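Local coordinates for hypothetical protein (Neisseria meningitidis Z2491, PDB 2F46) that is probably a phosphatase of a nonclassical, eukaryotic-like type built on the protein tyrosine phosphatase scaffold, at residues 20-26 / 115-119; 43-49 / 102-108; 49-55 / 109-115. All coordinates share one frame; numbering follows the deposited sequence.

In the fold
Strand 105-108, the loop after it and helix 113-125 form one continuous run that all three contacts share. Contact 2 pairs that strand with strand 45-48, contact 1 sets the first turns of the helix against the edge hairpin of the same sheet, and contact 3 joins the two loops that leave the paired strands. The centre of contact 1 is about 9 Å from that of contact 2, and the centre of contact 3 about 14 Å from both other centres. Asn49 belongs to contacts 2 and 3, Cys115 to contacts 1 and 3. Contact 3 holds the loop that resembles a cysteine-phosphatase phosphate-binding loop, the likely active site; contact 1 uses the helix beginning at this loop's end.

Contact 1: 20-26 / 115-119; sequences LDEHLYI and CSLLW
The indole nitrogen of Trp119 reaches the carboxylate of Asp21: NE1 donates to OD2 over 2.9 Å in a nearly straight bond (176° at the hydrogen). The acceptor lies in the ring plane, while the carboxylate stands almost perpendicular to the indole and is met on its anti side. Its other oxygen, OD1, accepts from the backbone N of Glu22 at 2.7 Å, so each oxygen has a donor, helping to fix the group's rotation. Leu20 supplies the apolar half. With CG anti to the backbone N (chi1 -178°), its isobutyl group spreads over one face of the indole, CD2 of Leu20 lying 4.0 Å from the centroid of the five-membered ring of Trp119 in a CH-pi contact. Leu24 CD2 meets CD1 of Trp119 obliquely at 3.8 Å. One turn earlier in the helix, CG2 of Ile26 rests on CB of Cys115. Leu20 and Asp21 can both face the indole because they form a classic beta bulge opposite Leu24, whose O accepts from both their N atoms. Helix 113-125 packs on the bulged hairpin of strands 18-21 and 24-27, with Ile133 and Arg136 of helix 130-139 touching Trp119 and Ile98 of helix 88-99 touching Leu24.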
loop_
_atom_site.group_PDB
_atom_site.type_symbol
_atom_site.label_atom_id
_atom_site.label_comp_id
_atom_site.label_asym_id
_atom_site.label_seq_id
_atom_site.Cartn_x
_atom_site.Cartn_y
_atom_site.Cartn_z
ATOM N N LEU A 20 -3.398 -3.992 7.292
ATOM C CA LEU A 20 -2.092 -4.544 7.369
ATOM C C LEU A 20 -1.363 -4.140 8.665
ATOM O O LEU A 20 -0.507 -4.867 9.178
ATOM C CB LEU A 20 -1.295 -4.101 6.144
ATOM C CG LEU A 20 0.109 -4.648 6.066
ATOM C CD1 LEU A 20 0.166 -6.187 6.114
ATOM C CD2 LEU A 20 0.768 -4.142 4.785
ATOM N N ASP A 21 -1.655 -2.947 9.187
ATOM C CA ASP A 21 -1.061 -2.480 10.423
ATOM C C ASP A 21 -2.032 -1.502 11.069
ATOM O O ASP A 21 -3.083 -1.211 10.512
ATOM C CB ASP A 21 0.286 -1.805 10.151
ATOM C CG ASP A 21 1.242 -1.924 11.302
ATOM O OD1 ASP A 21 0.776 -2.141 12.454
ATOM O OD2 ASP A 21 2.462 -1.776 11.054
ATOM N N GLU A 22 -1.692 -1.035 12.272
ATOM C CA GLU A 22 -2.561 -0.166 13.090
ATOM C C GLU A 22 -3.253 0.991 12.332
ATOM O O GLU A 22 -4.451 1.262 12.528
ATOM C CB GLU A 22 -1.723 0.403 14.260
ATOM C CG GLU A 22 -2.460 1.400 15.165
ATOM C CD GLU A 22 -1.593 1.957 16.305
ATOM O OE1 GLU A 22 -0.344 1.781 16.293
ATOM O OE2 GLU A 22 -2.185 2.594 17.209
ATOM N N HIS A 23 -2.498 1.659 11.478
ATOM C CA HIS A 23 -3.032 2.817 10.766
ATOM C C HIS A 23 -3.023 2.641 9.254
ATOM O O HIS A 23 -3.158 3.615 8.524
ATOM C CB HIS A 23 -2.210 4.047 11.116
ATOM C CG HIS A 23 -2.276 4.406 12.568
ATOM N ND1 HIS A 23 -3.477 4.585 13.218
ATOM C CD2 HIS A 23 -1.308 4.623 13.487
ATOM C CE1 HIS A 23 -3.247 4.886 14.482
ATOM N NE2 HIS A 23 -1.940 4.922 14.670
ATOM N N LEU A 24 -2.911 1.402 8.792
ATOM C CA LEU A 24 -2.638 1.121 7.379
ATOM C C LEU A 24 -3.525 0.005 6.798
ATOM O O LEU A 24 -3.461 -1.143 7.265
ATOM C CB LEU A 24 -1.192 0.722 7.233
ATOM C CG LEU A 24 -0.736 0.392 5.797
ATOM C CD1 LEU A 24 -0.882 1.615 4.880
ATOM C CD2 LEU A 24 0.692 -0.124 5.745
ATOM N N TYR A 25 -4.342 0.349 5.832
ATOM C CA TYR A 25 -5.075 -0.603 4.965
ATOM C C TYR A 25 -4.337 -0.716 3.637
ATOM O O TYR A 25 -3.665 0.243 3.193
ATOM C CB TYR A 25 -6.448 -0.082 4.657
ATOM C CG TYR A 25 -7.401 -0.011 5.830
ATOM C CD1 TYR A 25 -7.348 1.028 6.724
ATOM C CD2 TYR A 25 -8.328 -1.018 6.047
ATOM C CE1 TYR A 25 -8.216 1.090 7.810
ATOM C CE2 TYR A 25 -9.208 -0.965 7.131
ATOM C CZ TYR A 25 -9.134 0.092 7.998
ATOM O OH TYR A 25 -9.995 0.189 9.074
ATOM N N ILE A 26 -4.421 -1.893 3.020
ATOM C CA ILE A 26 -3.922 -2.068 1.648
ATOM C C ILE A 26 -5.069 -2.569 0.750
ATOM O O ILE A 26 -6.125 -3.007 1.222
ATOM C CB ILE A 26 -2.740 -3.006 1.579
ATOM C CG1 ILE A 26 -3.105 -4.442 2.005
ATOM C CG2 ILE A 26 -1.578 -2.429 2.352
ATOM C CD1 ILE A 26 -2.032 -5.428 1.817
ATOM N N CYS A 115 2.704 -2.474 -1.838
ATOM C CA CYS A 115 2.448 -1.843 -0.544
ATOM C C CYS A 115 2.953 -2.755 0.584
ATOM O O CYS A 115 3.687 -2.352 1.503
ATOM C CB CYS A 115 0.962 -1.521 -0.384
ATOM S SG CYS A 115 0.179 -0.798 -1.889
ATOM N N SER A 116 2.576 -4.029 0.456
ATOM C CA SER A 116 2.909 -4.999 1.480
ATOM C C SER A 116 4.417 -5.208 1.560
ATOM O O SER A 116 4.982 -5.422 2.638
ATOM C CB SER A 116 2.157 -6.302 1.234
ATOM O OG SER A 116 0.758 -6.111 1.233
ATOM N N LEU A 117 5.099 -5.142 0.427
ATOM C CA LEU A 117 6.560 -5.236 0.436
ATOM C C LEU A 117 7.226 -3.999 1.034
ATOM O O LEU A 117 8.218 -4.108 1.786
ATOM C CB LEU A 117 7.088 -5.445 -0.957
ATOM C CG LEU A 117 6.928 -6.826 -1.537
ATOM C CD1 LEU A 117 7.297 -6.832 -2.979
ATOM C CD2 LEU A 117 7.803 -7.820 -0.825
ATOM N N LEU A 118 6.755 -2.815 0.703
ATOM C CA LEU A 118 7.332 -1.614 1.283
ATOM C C LEU A 118 7.203 -1.655 2.811
ATOM O O LEU A 118 8.164 -1.324 3.535
ATOM C CB LEU A 118 6.673 -0.365 0.693
ATOM C CG LEU A 118 7.022 -0.134 -0.785
ATOM C CD1 LEU A 118 6.059 0.873 -1.370
ATOM C CD2 LEU A 118 8.467 0.345 -0.965
ATOM N N TRP A 119 6.026 -2.051 3.296
ATOM C CA TRP A 119 5.760 -2.255 4.729
ATOM C C TRP A 119 6.678 -3.333 5.256
ATOM O O TRP A 119 7.409 -3.150 6.245
ATOM C CB TRP A 119 4.299 -2.640 4.938
ATOM C CG TRP A 119 3.926 -2.986 6.303
ATOM C CD1 TRP A 119 3.512 -2.127 7.273
ATOM C CD2 TRP A 119 3.865 -4.286 6.853
ATOM N NE1 TRP A 119 3.260 -2.831 8.436
ATOM C CE2 TRP A 119 3.465 -4.161 8.197
ATOM C CE3 TRP A 119 4.150 -5.560 6.341
ATOM C CZ2 TRP A 119 3.304 -5.251 9.028
ATOM C CZ3 TRP A 119 3.972 -6.653 7.171
ATOM C CH2 TRP A 119 3.593 -6.486 8.505
#

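Contact 2: 43-49 / 102-108; sequences IKTIICN and EYPVLAY. Unlike the reference sequence in segment 43-49: Ile46 (reference Val). Unlike the reference sequence in segment 102-108: Tyr103 (reference Ser).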
loop_
_atom_site.group_PDB
_atom_site.type_symbol
_atom_site.label_atom_id
_atom_site.label_comp_id
_atom_site.label_asym_id
_atom_site.label_seq_id
_atom_site.Cartn_x
_atom_site.Cartn_y
_atom_site.Cartn_z
ATOM N N ILE A 43 -10.967 6.723 5.658
ATOM C CA ILE A 43 -9.614 6.888 5.132
ATOM C C ILE A 43 -9.287 8.373 4.985
ATOM O O ILE A 43 -10.059 9.096 4.403
ATOM C CB ILE A 43 -9.452 6.157 3.766
ATOM C CG1 ILE A 43 -9.736 4.650 3.867
ATOM C CG2 ILE A 43 -8.048 6.423 3.180
ATOM C CD1 ILE A 43 -8.990 3.919 4.849
ATOM N N LYS A 44 -8.149 8.783 5.502
ATOM C CA LYS A 44 -7.732 10.179 5.367
ATOM C C LYS A 44 -6.560 10.374 4.416
ATOM O O LYS A 44 -6.345 11.490 3.964
ATOM C CB LYS A 44 -7.401 10.731 6.741
ATOM C CG LYS A 44 -8.637 10.900 7.644
ATOM C CD LYS A 44 -9.590 11.916 7.053
ATOM C CE LYS A 44 -10.749 12.259 7.928
ATOM N NZ LYS A 44 -11.665 13.094 7.065
ATOM N N THR A 45 -5.791 9.332 4.149
ATOM C CA THR A 45 -4.621 9.435 3.267
ATOM C C THR A 45 -4.573 8.241 2.331
ATOM O O THR A 45 -4.784 7.105 2.749
ATOM C CB THR A 45 -3.323 9.437 4.072
ATOM O OG1 THR A 45 -3.411 10.452 5.079
ATOM C CG2 THR A 45 -2.094 9.659 3.193
ATOM N N ILE A 46 -4.325 8.520 1.046
ATOM C CA ILE A 46 -4.179 7.527 -0.014
ATOM C C ILE A 46 -2.751 7.578 -0.514
ATOM O O ILE A 46 -2.262 8.657 -0.874
ATOM C CB ILE A 46 -5.119 7.821 -1.211
ATOM C CG1 ILE A 46 -6.567 7.475 -0.840
ATOM C CG2 ILE A 46 -4.674 7.108 -2.506
ATOM C CD1 ILE A 46 -6.903 6.007 -0.878
ATOM N N ILE A 47 -2.107 6.417 -0.559
ATOM C CA ILE A 47 -0.802 6.228 -1.188
ATOM C C ILE A 47 -0.978 5.245 -2.360
ATOM O O ILE A 47 -1.495 4.124 -2.191
ATOM C CB ILE A 47 0.271 5.651 -0.259
ATOM C CG1 ILE A 47 0.481 6.589 0.937
ATOM C CG2 ILE A 47 1.591 5.513 -0.999
ATOM C CD1 ILE A 47 1.353 6.049 2.063
ATOM N N CYS A 48 -0.600 5.656 -3.563
ATOM C CA CYS A 48 -0.590 4.819 -4.722
ATOM C C CYS A 48 0.793 4.410 -5.056
ATOM O O CYS A 48 1.653 5.282 -5.313
ATOM C CB CYS A 48 -1.167 5.539 -5.914
ATOM S SG CYS A 48 -1.054 4.688 -7.468
ATOM N N ASN A 49 1.014 3.101 -5.043
ATOM C CA ASN A 49 2.352 2.553 -5.319
ATOM C C ASN A 49 2.546 1.970 -6.708
ATOM O O ASN A 49 3.457 1.199 -6.945
ATOM C CB ASN A 49 2.789 1.532 -4.234
ATOM C CG ASN A 49 2.982 2.150 -2.867
ATOM O OD1 ASN A 49 2.369 1.716 -1.873
ATOM N ND2 ASN A 49 3.895 3.137 -2.761
ATOM N N GLU A 102 -2.188 11.841 8.029
ATOM C CA GLU A 102 -3.386 11.660 8.819
ATOM C C GLU A 102 -3.814 10.212 8.638
ATOM O O GLU A 102 -3.697 9.624 7.529
ATOM C CB GLU A 102 -4.517 12.597 8.401
ATOM C CG GLU A 102 -4.133 14.066 8.388
ATOM C CD GLU A 102 -3.479 14.549 9.635
ATOM O OE1 GLU A 102 -4.200 14.763 10.630
ATOM O OE2 GLU A 102 -2.246 14.762 9.619
ATOM N N TYR A 103 -4.256 9.627 9.743
ATOM C CA TYR A 103 -4.705 8.224 9.767
ATOM C C TYR A 103 -6.210 8.074 9.694
ATOM O O TYR A 103 -6.952 8.948 10.118
ATOM C CB TYR A 103 -4.203 7.555 11.056
ATOM C CG TYR A 103 -2.716 7.654 11.290
ATOM C CD1 TYR A 103 -1.801 7.386 10.264
ATOM C CD2 TYR A 103 -2.206 7.935 12.535
ATOM C CE1 TYR A 103 -0.468 7.444 10.484
ATOM C CE2 TYR A 103 -0.842 8.000 12.760
ATOM C CZ TYR A 103 0.013 7.770 11.712
ATOM O OH TYR A 103 1.362 7.821 11.950
ATOM N N PRO A 104 -6.695 6.944 9.173
ATOM C CA PRO A 104 -5.928 5.856 8.594
ATOM C C PRO A 104 -5.452 6.130 7.165
ATOM O O PRO A 104 -6.054 6.937 6.450
ATOM C CB PRO A 104 -6.922 4.666 8.606
ATOM C CG PRO A 104 -8.232 5.216 8.730
ATOM C CD PRO A 104 -8.128 6.618 9.252
ATOM N N VAL A 105 -4.421 5.372 6.780
ATOM C CA VAL A 105 -3.826 5.408 5.435
ATOM C C VAL A 105 -4.333 4.194 4.668
ATOM O O VAL A 105 -4.437 3.111 5.244
ATOM C CB VAL A 105 -2.281 5.358 5.491
ATOM C CG1 VAL A 105 -1.727 5.387 4.091
ATOM C CG2 VAL A 105 -1.698 6.529 6.328
ATOM N N LEU A 106 -4.660 4.365 3.388
ATOM C CA LEU A 106 -4.889 3.258 2.469
ATOM C C LEU A 106 -3.817 3.328 1.381
ATOM O O LEU A 106 -3.751 4.335 0.642
ATOM C CB LEU A 106 -6.265 3.377 1.819
ATOM C CG LEU A 106 -6.630 2.386 0.712
ATOM C CD1 LEU A 106 -6.443 0.990 1.080
ATOM C CD2 LEU A 106 -8.086 2.653 0.312
ATOM N N ALA A 107 -3.050 2.267 1.251
ATOM C CA ALA A 107 -2.079 2.127 0.162
ATOM C C ALA A 107 -2.564 1.104 -0.839
ATOM O O ALA A 107 -3.122 0.071 -0.456
ATOM C CB ALA A 107 -0.717 1.757 0.677
ATOM N N TYR A 108 -2.386 1.374 -2.126
ATOM C CA TYR A 108 -2.790 0.398 -3.144
ATOM C C TYR A 108 -1.774 0.262 -4.294
ATOM O O TYR A 108 -0.945 1.165 -4.520
ATOM C CB TYR A 108 -4.160 0.713 -3.763
ATOM C CG TYR A 108 -4.212 1.876 -4.740
ATOM C CD1 TYR A 108 -4.394 3.160 -4.314
ATOM C CD2 TYR A 108 -4.106 1.666 -6.115
ATOM C CE1 TYR A 108 -4.510 4.232 -5.196
ATOM C CE2 TYR A 108 -4.226 2.718 -7.005
ATOM C CZ TYR A 108 -4.394 4.012 -6.551
ATOM O OH TYR A 108 -4.478 5.042 -7.453
HETATM O O HOH W 1 -2.295 12.905 5.270
#
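Cys48 lies over one face of the Tyr108 ring, its CA 4.3 Å from the ring centroid in a CH-pi contact. Its SG, turned anti to the backbone N (chi1 173°), approaches the same ring obliquely and comes to 3.5 Å from CZ of Tyr108, a sulfur-aromatic contact. The tyrosine can lean across to the neighbouring strand because its CG sits between the backbone N and the carbonyl carbon (chi1 74°). Phe61 and Ile64 of helix 61-68 also pack on this ring. Farther along the same face, Ile43 crosses Leu106, with CG2 of the isoleucine 3.8 Å from CB of the leucine. The backbones that carry these side chains run as adjacent parallel strands, 45-48 and 105-108, in the middle of the mixed sheet of this phosphatase-like fold: Leu106 N donates to Thr45 O at 2.8 Å, Ile47 N to Leu106 O, Tyr108 N to Ile47 O, and Asn49 N to Tyr108 O. On the other face, turned to helix 88-99, the Ile47 side chain crosses that of Val105, CD1 to CG1 3.7 Å, and CB of Ile47 faces the methyl of Ala107. Where the strands begin, the Thr45 hydroxyl donates to Glu102 O at 2.6 Å, in the carbonyl plane on a lone pair. A water gives a hydrogen to Thr45 OG1 and accepts one from Glu102 N, bridging the two. The O of Pro104, a residue preceded by a cis peptide bond, accepts from Lys44 N at 2.9 Å and, weakly, from Thr45 N.

Contact 3: 49-55 / 109-115; sequences NRPDREE and CRTGTRC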
loop_
_atom_site.group_PDB
_atom_site.type_symbol
_atom_site.label_atom_id
_atom_site.label_comp_id
_atom_site.label_asym_id
_atom_site.label_seq_id
_atom_site.Cartn_x
_atom_site.Cartn_y
_atom_site.Cartn_z
ATOM N N ASN A 49 1.014 3.101 -5.043
ATOM C CA ASN A 49 2.352 2.553 -5.319
ATOM C C ASN A 49 2.546 1.970 -6.708
ATOM O O ASN A 49 3.457 1.199 -6.945
ATOM C CB ASN A 49 2.789 1.532 -4.234
ATOM C CG ASN A 49 2.982 2.150 -2.867
ATOM O OD1 ASN A 49 2.369 1.716 -1.873
ATOM N ND2 ASN A 49 3.895 3.137 -2.761
ATOM N N ARG A 50 1.618 2.343 -7.602
ATOM C CA ARG A 50 1.530 1.816 -8.958
ATOM C C ARG A 50 1.842 2.914 -9.950
ATOM O O ARG A 50 1.172 3.944 -9.934
ATOM C CB ARG A 50 0.115 1.272 -9.255
ATOM C CG ARG A 50 0.076 0.404 -10.470
ATOM C CD ARG A 50 -1.314 -0.114 -10.704
ATOM N NE ARG A 50 -1.253 -1.098 -11.741
ATOM C CZ ARG A 50 -2.293 -1.733 -12.246
ATOM N NH1 ARG A 50 -3.521 -1.461 -11.846
ATOM N NH2 ARG A 50 -2.085 -2.650 -13.169
ATOM N N PRO A 51 2.819 2.687 -10.845
ATOM C CA PRO A 51 2.937 3.624 -11.980
ATOM C C PRO A 51 1.637 3.681 -12.782
ATOM O O PRO A 51 0.969 2.680 -12.945
ATOM C CB PRO A 51 4.051 2.997 -12.825
ATOM C CG PRO A 51 4.793 2.073 -11.875
ATOM C CD PRO A 51 3.738 1.545 -10.966
ATOM N N ASP A 52 1.322 4.856 -13.330
ATOM C CA ASP A 52 0.190 4.972 -14.246
ATOM C C ASP A 52 0.511 4.162 -15.512
ATOM O O ASP A 52 1.693 4.025 -15.866
ATOM C CB ASP A 52 -0.063 6.429 -14.644
ATOM C CG ASP A 52 -0.661 7.293 -13.534
ATOM O OD1 ASP A 52 -1.291 6.753 -12.600
ATOM O OD2 ASP A 52 -0.503 8.542 -13.622
ATOM N N ARG A 53 -0.546 3.661 -16.148
ATOM C CA ARG A 53 -0.510 3.056 -17.502
ATOM C C ARG A 53 0.153 1.694 -17.513
ATOM O O ARG A 53 0.683 1.261 -18.543
ATOM C CB ARG A 53 0.135 4.005 -18.520
ATOM C CG ARG A 53 -0.429 5.397 -18.503
ATOM C CD ARG A 53 -1.902 5.383 -18.818
ATOM N NE ARG A 53 -2.439 6.727 -18.638
ATOM C CZ ARG A 53 -2.420 7.692 -19.564
ATOM N NH1 ARG A 53 -1.928 7.470 -20.784
ATOM N NH2 ARG A 53 -2.892 8.898 -19.250
ATOM N N GLU A 54 0.058 0.971 -16.394
ATOM C CA GLU A 54 0.427 -0.434 -16.405
ATOM C C GLU A 54 -0.570 -1.263 -17.203
ATOM O O GLU A 54 -0.166 -2.222 -17.842
ATOM C CB GLU A 54 0.594 -1.009 -14.976
ATOM C CG GLU A 54 1.883 -0.596 -14.324
ATOM C CD GLU A 54 2.238 -1.384 -13.052
ATOM O OE1 GLU A 54 1.322 -2.003 -12.463
ATOM O OE2 GLU A 54 3.462 -1.361 -12.686
ATOM N N GLU A 55 -1.847 -0.906 -17.151
ATOM C CA GLU A 55 -2.909 -1.552 -17.952
ATOM C C GLU A 55 -3.788 -0.474 -18.571
ATOM O O GLU A 55 -3.924 0.610 -18.013
ATOM C CB GLU A 55 -3.798 -2.425 -17.103
ATOM C CG GLU A 55 -3.100 -3.495 -16.366
ATOM C CD GLU A 55 -4.074 -4.313 -15.539
ATOM O OE1 GLU A 55 -4.764 -5.183 -16.109
ATOM O OE2 GLU A 55 -4.160 -4.087 -14.321
ATOM N N CYS A 109 -1.791 -0.884 -4.957
ATOM C CA CYS A 109 -1.087 -0.993 -6.208
ATOM C C CYS A 109 -2.041 -1.803 -7.064
ATOM O O CYS A 109 -3.266 -1.684 -6.948
ATOM C CB CYS A 109 0.341 -1.559 -6.032
ATOM S SG CYS A 109 0.562 -3.343 -5.844
ATOM N N ARG A 110 -1.513 -2.609 -7.953
ATOM C CA ARG A 110 -2.424 -3.451 -8.752
ATOM C C ARG A 110 -3.085 -4.496 -7.857
ATOM O O ARG A 110 -4.294 -4.779 -7.982
ATOM C CB ARG A 110 -1.650 -4.162 -9.869
ATOM C CG ARG A 110 -2.560 -4.978 -10.787
ATOM C CD ARG A 110 -1.782 -5.652 -11.894
ATOM N NE ARG A 110 -2.687 -6.407 -12.758
ATOM C CZ ARG A 110 -3.105 -7.647 -12.529
ATOM N NH1 ARG A 110 -2.700 -8.326 -11.457
ATOM N NH2 ARG A 110 -3.938 -8.215 -13.398
ATOM N N THR A 111 -2.295 -5.077 -6.953
ATOM C CA THR A 111 -2.752 -6.140 -6.072
ATOM C C THR A 111 -2.611 -5.863 -4.591
ATOM O O THR A 111 -3.188 -6.586 -3.774
ATOM C CB THR A 111 -1.919 -7.394 -6.307
ATOM O OG1 THR A 111 -0.535 -7.084 -6.078
ATOM C CG2 THR A 111 -2.139 -7.959 -7.685
ATOM N N GLY A 112 -1.817 -4.856 -4.227
ATOM C CA GLY A 112 -1.411 -4.655 -2.845
ATOM C C GLY A 112 -0.054 -5.264 -2.528
ATOM O O GLY A 112 0.481 -5.026 -1.439
ATOM N N THR A 113 0.546 -5.990 -3.464
ATOM C CA THR A 113 1.858 -6.612 -3.250
ATOM C C THR A 113 2.935 -5.577 -2.952
ATOM O O THR A 113 3.737 -5.732 -2.040
ATOM C CB THR A 113 2.255 -7.450 -4.463
ATOM O OG1 THR A 113 1.280 -8.505 -4.575
ATOM C CG2 THR A 113 3.633 -8.061 -4.307
ATOM N N ARG A 114 2.972 -4.533 -3.767
ATOM C CA ARG A 114 4.047 -3.539 -3.565
ATOM C C ARG A 114 3.930 -2.822 -2.241
ATOM O O ARG A 114 4.968 -2.607 -1.568
ATOM C CB ARG A 114 4.089 -2.550 -4.719
ATOM C CG ARG A 114 4.644 -3.166 -5.987
ATOM C CD ARG A 114 4.345 -2.295 -7.231
ATOM N NE ARG A 114 3.128 -2.752 -7.885
ATOM C CZ ARG A 114 2.822 -2.454 -9.140
ATOM N NH1 ARG A 114 3.588 -1.658 -9.852
ATOM N NH2 ARG A 114 1.742 -2.995 -9.686
ATOM N N CYS A 115 2.704 -2.474 -1.838
ATOM C CA CYS A 115 2.448 -1.843 -0.544
ATOM C C CYS A 115 2.953 -2.755 0.584
ATOM O O CYS A 115 3.687 -2.352 1.503
ATOM C CB CYS A 115 0.962 -1.521 -0.384
ATOM S SG CYS A 115 0.179 -0.798 -1.889
#
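Cys109 meets Arg50 first, its CA 4.0 Å from CB of the arginine. Its SG, deposited in two conformers and so less certain, accepts from Thr111 N at 3.5 Å and Arg114 N at 3.4 Å. Arg110 then lays its CB over the centre of the Arg50 guanidinium, 3.5 Å from CZ. Arg110 NE lies 3.2 Å from OE2 of Glu55, above the carboxylate plane, a long salt bridge made doubtful by a second conformer of Arg110. That oxygen uses its anti lone pair for Arg50 NH2 at 2.8 Å. Gly112, whose positive phi (96°) favours glycine, is the helix N-cap. Arg114, bent at chi3 (-95°), grips Glu54 end-on, NH1 to OE2 at 2.9 Å and NH2 to OE1 at 3.0 Å, the flat groups nearly coplanar. Arg50 NE donates to OE1 of Glu54 as well, on the anti side, so Glu54 links both arginines. Despite having four residues between Cys109 and Arg114, one fewer than the classical CX5R signature, the loop recalls the phosphate-binding loop of cysteine-dependent phosphatases, consistent with a catalytic site here. It connects strand 105-108 to helix 113-125, and chiefly Glu54 fastens it to the 49-55 loop, which runs toward helix 61-68.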